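Local coordinates for oxidase/hydroxylase (Streptomyces hygroscopicus subsp. hygroscopicus, PDB 4XCB), which probably catalyses a 2-oxoglutarate-dependent oxidation in orthosomycin biosynthesis, and binds 2-oxoglutarate, a metal ion and hygromycin B, at residues Phe20-Gly25 and Asp199-Asn204; Ser37-Leu42 and Pro63-Leu68; Arg67-Asp72 and Thr223-Gly228; Asp147-Glu152 and Phe194-Asp199. One frame throughout, in Å; residues are numbered along the deposited sequence.

Contact 1: residues Phe20-Gly25 and Asp199-Asn204; sequences FLVIPG and DVLLLN
Apolar side chains fill the centre of this contact, where strand 20-23 lies antiparallel to strand 200-204 as an outermost strand of the larger sheet of the double-stranded beta-helix. F20, V22, L201 and L203 share one face. F20 CG sits in the crowded position between the backbone N and the carbonyl carbon (chi1 70°), so that the ring leads away from strand 200-204 to meet Y158 and V193; L201 crosses the side chain obliquely, its CD2 3.8 Å from F20 CB. V22 CG2 crosses L201 obliquely too and meets its CG at 4.1 Å. L203 touches F20 CB with CD1 and lies about 5 Å, at nearest atoms, from the nickel. L21, I23, V200 and L202 face the opposite way, toward helices 9-18 and 72-82, which explains their apolar character. Two hydrogen-bonded pairs join the backbones: L21 with L202, and I23 with V200, where I23 N meets V200 O at 2.7 Å in an almost straight bond (176°). Beyond them D199 forms the polar edge and fixes the chain leaving strand 20-23. Its OD2 accepts a hydrogen bond from R196 N, while G25 N meets OD1 at 2.8 Å, 25° out of the carboxylate plane.

Contact 2: residues Ser37-Leu42 and Pro63-Leu68; sequences SELERL and PVFARL
Apolar packing dominates this meeting of the end of helix 29-40 with the beginning of helix 63-69, two helices lying against the outside of the larger sheet. The ring of F65 is inserted among E38, L39 and L42. L39 crosses it at about a right angle, bringing its branch point CG within 3.7 Å of F65 CZ. L42 CD1 comes to the ring edge near its plane, 4.1 Å from F65 CE2. A long flat side chain suits this place because it spans the gap between helices whose nearest CA atoms, those of E38 and V64, stand 7.6 Å apart.

E38 contributes both carbon and charge. Its CG, anti to the backbone N (chi1 -174°), is set 3.7 Å from F65 CE2, and the bend at chi2 (81°) turns the carboxylate tip to tip with V64, OE2 lying 3.9 Å from V64 CG2.

Polar bonds hold that carboxylate from both segments' sides. R41 NH1 forms a very short salt bridge of 2.4 Å to E38 OE1, and R41 NH2 also bonds S37 OG. From across, S62, next to P63, bonds OE2 through its OG, which also bonds F65 N and so ties E38 to the start of the second helix. An alanine in place of E38 would remove the CG contact with F65 CE2 and the carboxylate, and would probably loosen R41 and S62. The ring is thus gripped by carbon, while the buried carboxylate beside it is likely to be stabilised by the arginine.

Contact 3: residues Arg67-Asp72 and Thr223-Gly228; sequences RLALDD and TAFGYG
Segment 223-228 of strand 220-229 runs past the end of helix 63-69 with alternate residues turned to it, and A69 and F225 make the nearest CA pair at 6.5 Å. T223, F225 and Y227 therefore point their CB atoms at the helix, forming a row on the outer face of the larger sheet of the double-stranded beta-helix. F225 carries the packing. A69 CA lies 4.0 Å above one face of its ring, toward the rim, and the methyl CB of A69 touches F225 CD1 at 3.7 Å; so small a residue lets the helix come down close to the ring. L68, whose CG is anti to the backbone N (chi1 179°), crosses the ring at about a right angle and sets CD2 3.6 Å from F225 CE2. The same CD2 is 4.1 Å from T223 OG1, a buried hydroxyl oxygen with no partner in the model.

Y227 adds the polar link: its OH donates to A69 O at 2.7 Å, in the carbonyl plane and on a lone pair (C=O...O angle 125°). The tyrosine also packs against L245 of a second subunit. A serine in place of F225 would lose the ring that A69 covers on one face and L68 CD2 touches, and would probably weaken the seating of the helix end on the sheet. The chemistry implies that aromatic bulk fills the gap between helix and sheet, while one phenol ties down a carbonyl at the helix end.

Contact 4: residues Asp147-Glu152 and Phe194-Asp199; sequences DIQSPE and FVRSGD
Two flat groups of segment 194-199 lie against Q149. The guanidinium of R196 has the Q149 amide stacked on one face, the planes only 10° apart and Q149 CD 3.6 Å from R196 NE, offset toward the rim. At its edge, R196 NH1 makes a salt bridge of 3.1 Å to D147 OD1; the donor lies far above the carboxylate plane, which stands nearly upright to the guanidinium (79°). The F194 ring carries Q149 O over one face, I148 O lies at its edge, and P151 CD packs on its CE1 at 3.8 Å. Bends at chi2 in both Q149 and R196 bring the amide and guanidinium together.

Between these groups runs a single antiparallel bridge joining two loops of the double-stranded beta-helix: I148 N bonds V195 O at 3.0 Å, and V195 N returns to I148 O. V195 O also takes a weak bond from Q149 NE2, and a water connects that amide nitrogen to F194 O, weakly at the carbonyl. I148 and V195 lie side by side; both are buried and aliphatic, and I148 lies beside R220, which binds 2-oxoglutarate. Past the bridge the chain makes a type II turn from R196 to D199, with G198 at positive phi, where any side chain would collide with the carbonyl O of S197. D199 OD2 braces this turn, met by R196 N at 2.7 Å from above the carboxylate plane, and S197 N reaches D147 OD2 at 2.8 Å, almost along its C-O axis.

Overall arrangement
Contacts 1 and 3 both belong to the larger sheet and are buried: contact 1 pairs strands through backbone bonds, whereas contact 3 lays a helix end on a strand through aromatic packing and one phenol. Contact 2, also buried, lies farther from the centre of the chain, yet continues contact 3 through the shared helix 63-69, as F65 also meets T223 and F225; its packing is apolar beside a salt-bridged carboxylate. Contact 4 is the most exposed, combining a single backbone bridge and its buried aliphatic pair with charged and amide side chains. It meets contact 1 at D199, whose OD1 bonds across contact 1 while OD2 braces the turn within one segment of contact 4.

Contact 1: residues Phe20-Gly25 and Asp199-Asn204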
loop_
_atom_site.group_PDB
_atom_site.type_symbol
_atom_site.label_atom_id
_atom_site.label_comp_id
_atom_site.label_asym_id
_atom_site.label_seq_id
_atom_site.Cartn_x
_atom_site.Cartn_y
_atom_site.Cartn_z
ATOM N N PHE A 20 5.045 -16.748 -7.742
ATOM C CA PHE A 20 6.030 -17.811 -7.825
ATOM C C PHE A 20 6.759 -17.724 -9.144
ATOM O O PHE A 20 6.413 -16.915 -10.005
ATOM C CB PHE A 20 5.385 -19.192 -7.640
ATOM C CG PHE A 20 4.521 -19.625 -8.781
ATOM C CD1 PHE A 20 3.243 -19.111 -8.944
ATOM C CD2 PHE A 20 4.974 -20.576 -9.670
ATOM C CE1 PHE A 20 2.439 -19.538 -9.993
ATOM C CE2 PHE A 20 4.175 -21.001 -10.721
ATOM C CZ PHE A 20 2.910 -20.477 -10.881
ATOM N N LEU A 21 7.805 -18.520 -9.274
ATOM C CA LEU A 21 8.586 -18.547 -10.493
ATOM C C LEU A 21 9.189 -19.927 -10.650
ATOM O O LEU A 21 9.845 -20.443 -9.738
ATOM C CB LEU A 21 9.661 -17.463 -10.494
ATOM C CG LEU A 21 10.500 -17.496 -11.764
ATOM C CD1 LEU A 21 9.686 -16.947 -12.965
ATOM C CD2 LEU A 21 11.811 -16.745 -11.566
ATOM N N VAL A 22 8.930 -20.552 -11.794
ATOM C CA VAL A 22 9.545 -21.830 -12.096
ATOM C C VAL A 22 10.817 -21.567 -12.874
ATOM O O VAL A 22 10.790 -20.931 -13.939
ATOM C CB VAL A 22 8.619 -22.756 -12.895
ATOM C CG1 VAL A 22 9.415 -23.917 -13.461
ATOM C CG2 VAL A 22 7.483 -23.260 -12.013
ATOM N N ILE A 23 11.936 -22.020 -12.313
ATOM C CA ILE A 23 13.229 -21.857 -12.955
ATOM C C ILE A 23 13.644 -23.231 -13.439
ATOM O O ILE A 23 13.946 -24.108 -12.636
ATOM C CB ILE A 23 14.278 -21.257 -12.004
ATOM C CG1 ILE A 23 13.715 -20.023 -11.293
ATOM C CG2 ILE A 23 15.536 -20.897 -12.775
ATOM C CD1 ILE A 23 14.728 -19.313 -10.398
ATOM N N PRO A 24 13.613 -23.447 -14.760
ATOM C CA PRO A 24 13.845 -24.794 -15.273
ATOM C C PRO A 24 15.314 -25.226 -15.277
ATOM O O PRO A 24 16.215 -24.416 -15.513
ATOM C CB PRO A 24 13.310 -24.709 -16.708
ATOM C CG PRO A 24 13.542 -23.298 -17.089
ATOM C CD PRO A 24 13.291 -22.493 -15.841
ATOM N N GLY A 25 15.528 -26.513 -15.021
ATOM C CA GLY A 25 16.827 -27.130 -15.199
ATOM C C GLY A 25 17.970 -26.570 -14.378
ATOM O O GLY A 25 19.101 -26.545 -14.842
ATOM N N ASP A 199 14.188 -28.847 -11.715
ATOM C CA ASP A 199 13.595 -27.513 -11.705
ATOM C C ASP A 199 13.507 -26.965 -10.287
ATOM O O ASP A 199 13.380 -27.724 -9.325
ATOM C CB ASP A 199 12.179 -27.521 -12.289
ATOM C CG ASP A 199 12.131 -27.839 -13.771
ATOM O OD1 ASP A 199 13.187 -27.852 -14.444
ATOM O OD2 ASP A 199 10.996 -28.046 -14.268
ATOM N N VAL A 200 13.527 -25.642 -10.175
ATOM C CA VAL A 200 13.304 -24.954 -8.904
ATOM C C VAL A 200 12.008 -24.143 -9.005
ATOM O O VAL A 200 11.831 -23.391 -9.956
ATOM C CB VAL A 200 14.467 -24.021 -8.568
ATOM C CG1 VAL A 200 14.144 -23.179 -7.343
ATOM C CG2 VAL A 200 15.750 -24.831 -8.325
ATOM N N LEU A 201 11.115 -24.301 -8.031
ATOM C CA LEU A 201 9.977 -23.396 -7.907
ATOM C C LEU A 201 10.280 -22.445 -6.738
ATOM O O LEU A 201 10.381 -22.865 -5.581
ATOM C CB LEU A 201 8.663 -24.179 -7.709
ATOM C CG LEU A 201 7.308 -23.485 -7.934
ATOM C CD1 LEU A 201 6.211 -24.529 -8.071
ATOM C CD2 LEU A 201 6.966 -22.516 -6.778
ATOM N N LEU A 202 10.457 -21.170 -7.078
ATOM C CA LEU A 202 10.669 -20.095 -6.109
ATOM C C LEU A 202 9.290 -19.575 -5.718
ATOM O O LEU A 202 8.533 -19.158 -6.586
ATOM C CB LEU A 202 11.512 -18.984 -6.726
ATOM C CG LEU A 202 11.985 -17.814 -5.864
ATOM C CD1 LEU A 202 13.093 -18.279 -4.942
ATOM C CD2 LEU A 202 12.489 -16.681 -6.734
ATOM N N LEU A 203 8.979 -19.569 -4.421
ATOM C CA LEU A 203 7.597 -19.383 -3.975
ATOM C C LEU A 203 7.462 -18.307 -2.897
ATOM O O LEU A 203 8.102 -18.379 -1.857
ATOM C CB LEU A 203 7.058 -20.710 -3.441
ATOM C CG LEU A 203 5.663 -20.752 -2.825
ATOM C CD1 LEU A 203 4.629 -20.365 -3.873
ATOM C CD2 LEU A 203 5.384 -22.151 -2.299
ATOM N N ASN A 204 6.625 -17.314 -3.157
ATOM C CA ASN A 204 6.167 -16.370 -2.134
ATOM C C ASN A 204 5.167 -17.077 -1.233
ATOM O O ASN A 204 4.103 -17.477 -1.700
ATOM C CB ASN A 204 5.512 -15.154 -2.808
ATOM C CG ASN A 204 5.166 -14.038 -1.821
ATOM O OD1 ASN A 204 5.039 -14.270 -0.628
ATOM N ND2 ASN A 204 4.999 -12.816 -2.337
#

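Contact 2: residues Ser37-Leu42 and Pro63-Leu68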
loop_
_atom_site.group_PDB
_atom_site.type_symbol
_atom_site.label_atom_id
_atom_site.label_comp_id
_atom_site.label_asym_id
_atom_site.label_seq_id
_atom_site.Cartn_x
_atom_site.Cartn_y
_atom_site.Cartn_z
ATOM N N SER A 37 19.932 -40.127 -4.075
ATOM C CA SER A 37 20.729 -41.117 -3.356
ATOM C C SER A 37 20.849 -40.779 -1.885
ATOM O O SER A 37 20.689 -41.646 -1.026
ATOM C CB SER A 37 22.130 -41.234 -3.956
ATOM O OG SER A 37 23.002 -41.913 -3.053
ATOM N N GLU A 38 21.142 -39.514 -1.596
ATOM C CA GLU A 38 21.306 -39.074 -0.219
ATOM C C GLU A 38 20.004 -39.240 0.575
ATOM O O GLU A 38 20.021 -39.771 1.682
ATOM C CB GLU A 38 21.787 -37.624 -0.173
ATOM C CG GLU A 38 22.132 -37.137 1.234
ATOM C CD GLU A 38 23.523 -37.556 1.710
ATOM O OE1 GLU A 38 24.097 -38.518 1.168
ATOM O OE2 GLU A 38 24.048 -36.910 2.637
ATOM N N LEU A 39 18.871 -38.830 0.002
ATOM C CA LEU A 39 17.600 -38.970 0.711
ATOM C C LEU A 39 17.306 -40.424 1.057
ATOM O O LEU A 39 16.798 -40.725 2.134
ATOM C CB LEU A 39 16.455 -38.393 -0.109
ATOM C CG LEU A 39 16.402 -36.870 -0.227
ATOM C CD1 LEU A 39 15.366 -36.508 -1.261
ATOM C CD2 LEU A 39 16.067 -36.208 1.100
ATOM N N GLU A 40 17.642 -41.332 0.147
ATOM C CA GLU A 40 17.415 -42.753 0.397
ATOM C C GLU A 40 18.185 -43.247 1.616
ATOM O O GLU A 40 17.776 -44.211 2.262
ATOM C CB GLU A 40 17.794 -43.575 -0.833
ATOM C CG GLU A 40 16.940 -43.263 -2.052
ATOM C CD GLU A 40 17.191 -44.212 -3.209
ATOM O OE1 GLU A 40 17.823 -45.269 -2.990
ATOM O OE2 GLU A 40 16.755 -43.901 -4.341
ATOM N N ARG A 41 19.291 -42.577 1.928
ATOM C CA ARG A 41 20.113 -42.920 3.081
ATOM C C ARG A 41 19.779 -42.113 4.339
ATOM O O ARG A 41 20.530 -42.137 5.313
ATOM C CB ARG A 41 21.593 -42.733 2.733
ATOM C CG ARG A 41 22.176 -43.845 1.877
ATOM C CD ARG A 41 23.640 -43.587 1.544
ATOM N NE ARG A 41 23.803 -42.724 0.379
ATOM C CZ ARG A 41 24.154 -41.446 0.447
ATOM N NH1 ARG A 41 24.374 -40.878 1.624
ATOM N NH2 ARG A 41 24.284 -40.734 -0.660
ATOM N N LEU A 42 18.663 -41.389 4.323
ATOM C CA LEU A 42 18.264 -40.607 5.488
ATOM C C LEU A 42 16.924 -41.079 6.024
ATOM O O LEU A 42 16.140 -41.693 5.304
ATOM C CB LEU A 42 18.188 -39.120 5.144
ATOM C CG LEU A 42 19.489 -38.433 4.731
ATOM C CD1 LEU A 42 19.170 -37.052 4.157
ATOM C CD2 LEU A 42 20.438 -38.323 5.897
ATOM N N PRO A 63 25.521 -33.122 5.047
ATOM C CA PRO A 63 26.297 -32.018 4.476
ATOM C C PRO A 63 25.933 -31.711 3.035
ATOM O O PRO A 63 26.155 -30.583 2.592
ATOM C CB PRO A 63 27.738 -32.525 4.561
ATOM C CG PRO A 63 27.725 -33.442 5.708
ATOM C CD PRO A 63 26.400 -34.149 5.632
ATOM N N VAL A 64 25.425 -32.703 2.301
ATOM C CA VAL A 64 24.977 -32.473 0.938
ATOM C C VAL A 64 23.859 -31.449 0.906
ATOM O O VAL A 64 23.873 -30.527 0.089
ATOM C CB VAL A 64 24.489 -33.777 0.276
ATOM C CG1 VAL A 64 23.670 -33.481 -0.976
ATOM C CG2 VAL A 64 25.675 -34.662 -0.040
ATOM N N PHE A 65 22.894 -31.605 1.803
ATOM C CA PHE A 65 21.778 -30.684 1.808
ATOM C C PHE A 65 22.101 -29.398 2.553
ATOM O O PHE A 65 21.502 -28.361 2.265
ATOM C CB PHE A 65 20.541 -31.377 2.357
ATOM C CG PHE A 65 19.990 -32.395 1.407
ATOM C CD1 PHE A 65 19.549 -31.999 0.149
ATOM C CD2 PHE A 65 19.939 -33.741 1.735
ATOM C CE1 PHE A 65 19.063 -32.923 -0.749
ATOM C CE2 PHE A 65 19.441 -34.672 0.831
ATOM C CZ PHE A 65 19.013 -34.263 -0.408
ATOM N N ALA A 66 23.072 -29.446 3.460
ATOM C CA ALA A 66 23.614 -28.211 4.019
ATOM C C ALA A 66 24.193 -27.336 2.910
ATOM O O ALA A 66 23.998 -26.121 2.901
ATOM C CB ALA A 66 24.684 -28.507 5.073
ATOM N N ARG A 67 24.894 -27.960 1.965
ATOM C CA ARG A 67 25.501 -27.222 0.863
ATOM C C ARG A 67 24.447 -26.763 -0.134
ATOM O O ARG A 67 24.536 -25.653 -0.669
ATOM C CB ARG A 67 26.568 -28.068 0.165
ATOM C CG ARG A 67 27.818 -28.257 1.039
ATOM C CD ARG A 67 28.975 -28.846 0.260
ATOM N NE ARG A 67 28.747 -30.248 -0.044
ATOM C CZ ARG A 67 29.070 -31.241 0.781
ATOM N NH1 ARG A 67 29.641 -30.978 1.951
ATOM N NH2 ARG A 67 28.822 -32.493 0.434
ATOM N N LEU A 68 23.452 -27.608 -0.370
ATOM C CA LEU A 68 22.361 -27.243 -1.272
ATOM C C LEU A 68 21.658 -25.988 -0.753
ATOM O O LEU A 68 21.365 -25.078 -1.528
ATOM C CB LEU A 68 21.367 -28.398 -1.435
ATOM C CG LEU A 68 20.179 -28.114 -2.341
ATOM C CD1 LEU A 68 20.683 -27.585 -3.671
ATOM C CD2 LEU A 68 19.366 -29.374 -2.548
#

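Contact 3: residues Arg67-Asp72 and Thr223-Gly228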
loop_
_atom_site.group_PDB
_atom_site.type_symbol
_atom_site.label_atom_id
_atom_site.label_comp_id
_atom_site.label_asym_id
_atom_site.label_seq_id
_atom_site.Cartn_x
_atom_site.Cartn_y
_atom_site.Cartn_z
ATOM N N ARG A 67 24.894 -27.960 1.965
ATOM C CA ARG A 67 25.501 -27.222 0.863
ATOM C C ARG A 67 24.447 -26.763 -0.134
ATOM O O ARG A 67 24.536 -25.653 -0.669
ATOM C CB ARG A 67 26.568 -28.068 0.165
ATOM C CG ARG A 67 27.818 -28.257 1.039
ATOM C CD ARG A 67 28.975 -28.846 0.260
ATOM N NE ARG A 67 28.747 -30.248 -0.044
ATOM C CZ ARG A 67 29.070 -31.241 0.781
ATOM N NH1 ARG A 67 29.641 -30.978 1.951
ATOM N NH2 ARG A 67 28.822 -32.493 0.434
ATOM N N LEU A 68 23.452 -27.608 -0.370
ATOM C CA LEU A 68 22.361 -27.243 -1.272
ATOM C C LEU A 68 21.658 -25.988 -0.753
ATOM O O LEU A 68 21.365 -25.078 -1.528
ATOM C CB LEU A 68 21.367 -28.398 -1.435
ATOM C CG LEU A 68 20.179 -28.114 -2.341
ATOM C CD1 LEU A 68 20.683 -27.585 -3.671
ATOM C CD2 LEU A 68 19.366 -29.374 -2.548
ATOM N N ALA A 69 21.401 -25.939 0.550
ATOM C CA ALA A 69 20.738 -24.781 1.164
ATOM C C ALA A 69 21.481 -23.464 0.948
ATOM O O ALA A 69 20.868 -22.395 0.939
ATOM C CB ALA A 69 20.543 -25.023 2.658
ATOM N N LEU A 70 22.799 -23.533 0.779
ATOM C CA LEU A 70 23.601 -22.333 0.567
ATOM C C LEU A 70 24.063 -22.182 -0.887
ATOM O O LEU A 70 24.862 -21.303 -1.184
ATOM C CB LEU A 70 24.819 -22.329 1.495
ATOM C CG LEU A 70 24.524 -22.473 2.988
ATOM C CD1 LEU A 70 25.806 -22.311 3.786
ATOM C CD2 LEU A 70 23.490 -21.462 3.449
ATOM N N ASP A 71 23.576 -23.043 -1.778
ATOM C CA ASP A 71 23.969 -22.986 -3.186
ATOM C C ASP A 71 23.533 -21.645 -3.783
ATOM O O ASP A 71 22.386 -21.238 -3.613
ATOM C CB ASP A 71 23.348 -24.164 -3.956
ATOM C CG ASP A 71 24.018 -24.429 -5.302
ATOM O OD1 ASP A 71 24.006 -23.554 -6.190
ATOM O OD2 ASP A 71 24.536 -25.549 -5.483
ATOM N N ASP A 72 24.423 -20.944 -4.480
ATOM C CA ASP A 72 24.022 -19.652 -5.057
ATOM C C ASP A 72 22.946 -19.777 -6.148
ATOM O O ASP A 72 22.340 -18.778 -6.528
ATOM C CB ASP A 72 25.230 -18.895 -5.614
ATOM C CG ASP A 72 26.011 -19.697 -6.623
ATOM O OD1 ASP A 72 25.710 -20.899 -6.792
ATOM O OD2 ASP A 72 26.941 -19.128 -7.238
ATOM N N THR A 223 12.708 -31.339 -2.270
ATOM C CA THR A 223 13.275 -30.736 -1.072
ATOM C C THR A 223 12.959 -29.248 -1.065
ATOM O O THR A 223 13.003 -28.595 -2.102
ATOM C CB THR A 223 14.794 -30.956 -1.001
ATOM O OG1 THR A 223 15.400 -30.404 -2.177
ATOM C CG2 THR A 223 15.106 -32.452 -0.932
ATOM N N ALA A 224 12.607 -28.723 0.099
ATOM C CA ALA A 224 12.163 -27.338 0.216
ATOM C C ALA A 224 13.059 -26.584 1.177
ATOM O O ALA A 224 13.359 -27.075 2.271
ATOM C CB ALA A 224 10.734 -27.275 0.701
ATOM N N PHE A 225 13.459 -25.381 0.781
ATOM C CA PHE A 225 14.290 -24.556 1.657
ATOM C C PHE A 225 13.631 -23.210 1.839
ATOM O O PHE A 225 13.252 -22.571 0.857
ATOM C CB PHE A 225 15.699 -24.417 1.080
ATOM C CG PHE A 225 16.410 -25.731 0.925
ATOM C CD1 PHE A 225 17.096 -26.285 1.989
ATOM C CD2 PHE A 225 16.383 -26.411 -0.275
ATOM C CE1 PHE A 225 17.747 -27.505 1.856
ATOM C CE2 PHE A 225 17.024 -27.640 -0.421
ATOM C CZ PHE A 225 17.710 -28.184 0.655
ATOM N N GLY A 226 13.495 -22.784 3.096
ATOM C CA GLY A 226 12.733 -21.594 3.425
ATOM C C GLY A 226 13.682 -20.532 3.916
ATOM O O GLY A 226 14.565 -20.815 4.724
ATOM N N TYR A 227 13.512 -19.321 3.397
ATOM C CA TYR A 227 14.405 -18.212 3.699
ATOM C C TYR A 227 13.624 -16.998 4.120
ATOM O O TYR A 227 12.514 -16.760 3.636
ATOM C CB TYR A 227 15.271 -17.844 2.489
ATOM C CG TYR A 227 16.072 -18.978 1.898
ATOM C CD1 TYR A 227 15.531 -19.776 0.901
ATOM C CD2 TYR A 227 17.362 -19.256 2.339
ATOM C CE1 TYR A 227 16.254 -20.816 0.347
ATOM C CE2 TYR A 227 18.096 -20.291 1.788
ATOM C CZ TYR A 227 17.537 -21.071 0.802
ATOM O OH TYR A 227 18.257 -22.108 0.242
ATOM N N GLY A 228 14.216 -16.188 4.987
ATOM C CA GLY A 228 13.654 -14.892 5.294
ATOM C C GLY A 228 14.705 -14.028 5.947
ATOM O O GLY A 228 15.894 -14.376 5.935
#

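Contact 4: residues Asp147-Glu152 and Phe194-Asp199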
loop_
_atom_site.group_PDB
_atom_site.type_symbol
_atom_site.label_atom_id
_atom_site.label_comp_id
_atom_site.label_asym_id
_atom_site.label_seq_id
_atom_site.Cartn_x
_atom_site.Cartn_y
_atom_site.Cartn_z
ATOM N N ASP A 147 9.639 -35.913 -11.869
ATOM C CA ASP A 147 8.814 -35.252 -12.867
ATOM C C ASP A 147 7.366 -35.247 -12.422
ATOM O O ASP A 147 6.843 -36.267 -11.964
ATOM C CB ASP A 147 8.913 -35.948 -14.220
ATOM C CG ASP A 147 10.266 -35.785 -14.875
ATOM O OD1 ASP A 147 10.492 -36.468 -15.897
ATOM O OD2 ASP A 147 11.100 -34.991 -14.396
ATOM N N ILE A 148 6.721 -34.097 -12.567
ATOM C CA ILE A 148 5.319 -33.946 -12.231
ATOM C C ILE A 148 4.660 -33.267 -13.435
ATOM O O ILE A 148 4.742 -32.049 -13.610
ATOM C CB ILE A 148 5.131 -33.131 -10.922
ATOM C CG1 ILE A 148 5.940 -33.757 -9.781
ATOM C CG2 ILE A 148 3.659 -33.068 -10.562
ATOM C CD1 ILE A 148 5.973 -32.919 -8.507
ATOM N N GLN A 149 4.036 -34.064 -14.300
ATOM C CA GLN A 149 3.625 -33.549 -15.602
ATOM C C GLN A 149 2.117 -33.620 -15.848
ATOM O O GLN A 149 1.639 -33.287 -16.929
ATOM C CB GLN A 149 4.368 -34.302 -16.708
ATOM C CG GLN A 149 5.848 -33.951 -16.797
ATOM C CD GLN A 149 6.085 -32.522 -17.254
ATOM O OE1 GLN A 149 5.816 -32.177 -18.403
ATOM N NE2 GLN A 149 6.592 -31.685 -16.353
ATOM N N SER A 150 1.374 -34.058 -14.842
ATOM C CA SER A 150 -0.077 -34.089 -14.943
ATOM C C SER A 150 -0.678 -33.822 -13.581
ATOM O O SER A 150 0.006 -33.949 -12.576
ATOM C CB SER A 150 -0.554 -35.440 -15.473
ATOM O OG SER A 150 -0.343 -36.448 -14.504
ATOM N N PRO A 151 -1.961 -33.443 -13.538
ATOM C CA PRO A 151 -2.633 -33.346 -12.242
ATOM C C PRO A 151 -2.510 -34.617 -11.404
ATOM O O PRO A 151 -2.275 -34.540 -10.206
ATOM C CB PRO A 151 -4.083 -33.080 -12.636
ATOM C CG PRO A 151 -3.958 -32.297 -13.887
ATOM C CD PRO A 151 -2.797 -32.905 -14.628
ATOM N N GLU A 152 -2.629 -35.787 -12.026
ATOM C CA GLU A 152 -2.624 -37.026 -11.260
ATOM C C GLU A 152 -1.235 -37.403 -10.756
ATOM O O GLU A 152 -1.104 -38.337 -9.973
ATOM C CB GLU A 152 -3.204 -38.186 -12.081
ATOM C CG GLU A 152 -3.049 -38.029 -13.560
ATOM C CD GLU A 152 -4.051 -37.044 -14.134
ATOM O OE1 GLU A 152 -5.238 -37.090 -13.742
ATOM O OE2 GLU A 152 -3.647 -36.200 -14.952
ATOM N N PHE A 194 3.352 -27.600 -13.774
ATOM C CA PHE A 194 4.058 -28.842 -14.046
ATOM C C PHE A 194 5.553 -28.601 -14.040
ATOM O O PHE A 194 6.019 -27.539 -14.440
ATOM C CB PHE A 194 3.579 -29.423 -15.376
ATOM C CG PHE A 194 2.095 -29.574 -15.437
ATOM C CD1 PHE A 194 1.429 -30.289 -14.456
ATOM C CD2 PHE A 194 1.361 -28.955 -16.427
ATOM C CE1 PHE A 194 0.058 -30.421 -14.476
ATOM C CE2 PHE A 194 -0.022 -29.081 -16.461
ATOM C CZ PHE A 194 -0.674 -29.812 -15.483
ATOM N N VAL A 195 6.309 -29.567 -13.528
ATOM C CA VAL A 195 7.748 -29.383 -13.386
ATOM C C VAL A 195 8.518 -30.627 -13.787
ATOM O O VAL A 195 7.962 -31.725 -13.828
ATOM C CB VAL A 195 8.143 -29.011 -11.921
ATOM C CG1 VAL A 195 7.659 -27.610 -11.567
ATOM C CG2 VAL A 195 7.600 -30.033 -10.940
ATOM N N ARG A 196 9.806 -30.443 -14.063
ATOM C CA ARG A 196 10.714 -31.552 -14.334
ATOM C C ARG A 196 11.714 -31.676 -13.204
ATOM O O ARG A 196 11.956 -30.704 -12.482
ATOM C CB ARG A 196 11.440 -31.349 -15.664
ATOM C CG ARG A 196 10.512 -31.422 -16.858
ATOM C CD ARG A 196 10.042 -32.844 -17.122
ATOM N NE ARG A 196 9.457 -32.940 -18.457
ATOM C CZ ARG A 196 9.075 -34.071 -19.046
ATOM N NH1 ARG A 196 9.212 -35.235 -18.424
ATOM N NH2 ARG A 196 8.553 -34.031 -20.268
ATOM N N SER A 197 12.252 -32.878 -13.028
ATOM C CA SER A 197 13.295 -33.131 -12.047
ATOM C C SER A 197 14.460 -32.171 -12.295
ATOM O O SER A 197 14.950 -32.065 -13.420
ATOM C CB SER A 197 13.737 -34.604 -12.128
ATOM O OG SER A 197 14.757 -34.883 -11.195
ATOM N N GLY A 198 14.874 -31.444 -11.257
ATOM C CA GLY A 198 15.950 -30.477 -11.399
ATOM C C GLY A 198 15.489 -29.034 -11.522
ATOM O O GLY A 198 16.302 -28.099 -11.453
ATOM N N ASP A 199 14.188 -28.847 -11.715
ATOM C CA ASP A 199 13.595 -27.513 -11.705
ATOM C C ASP A 199 13.507 -26.965 -10.287
ATOM O O ASP A 199 13.380 -27.724 -9.325
ATOM C CB ASP A 199 12.179 -27.521 -12.289
ATOM C CG ASP A 199 12.131 -27.839 -13.771
ATOM O OD1 ASP A 199 13.187 -27.852 -14.444
ATOM O OD2 ASP A 199 10.996 -28.046 -14.268
HETATM O O HOH W 1 7.282 -28.866 -16.884
#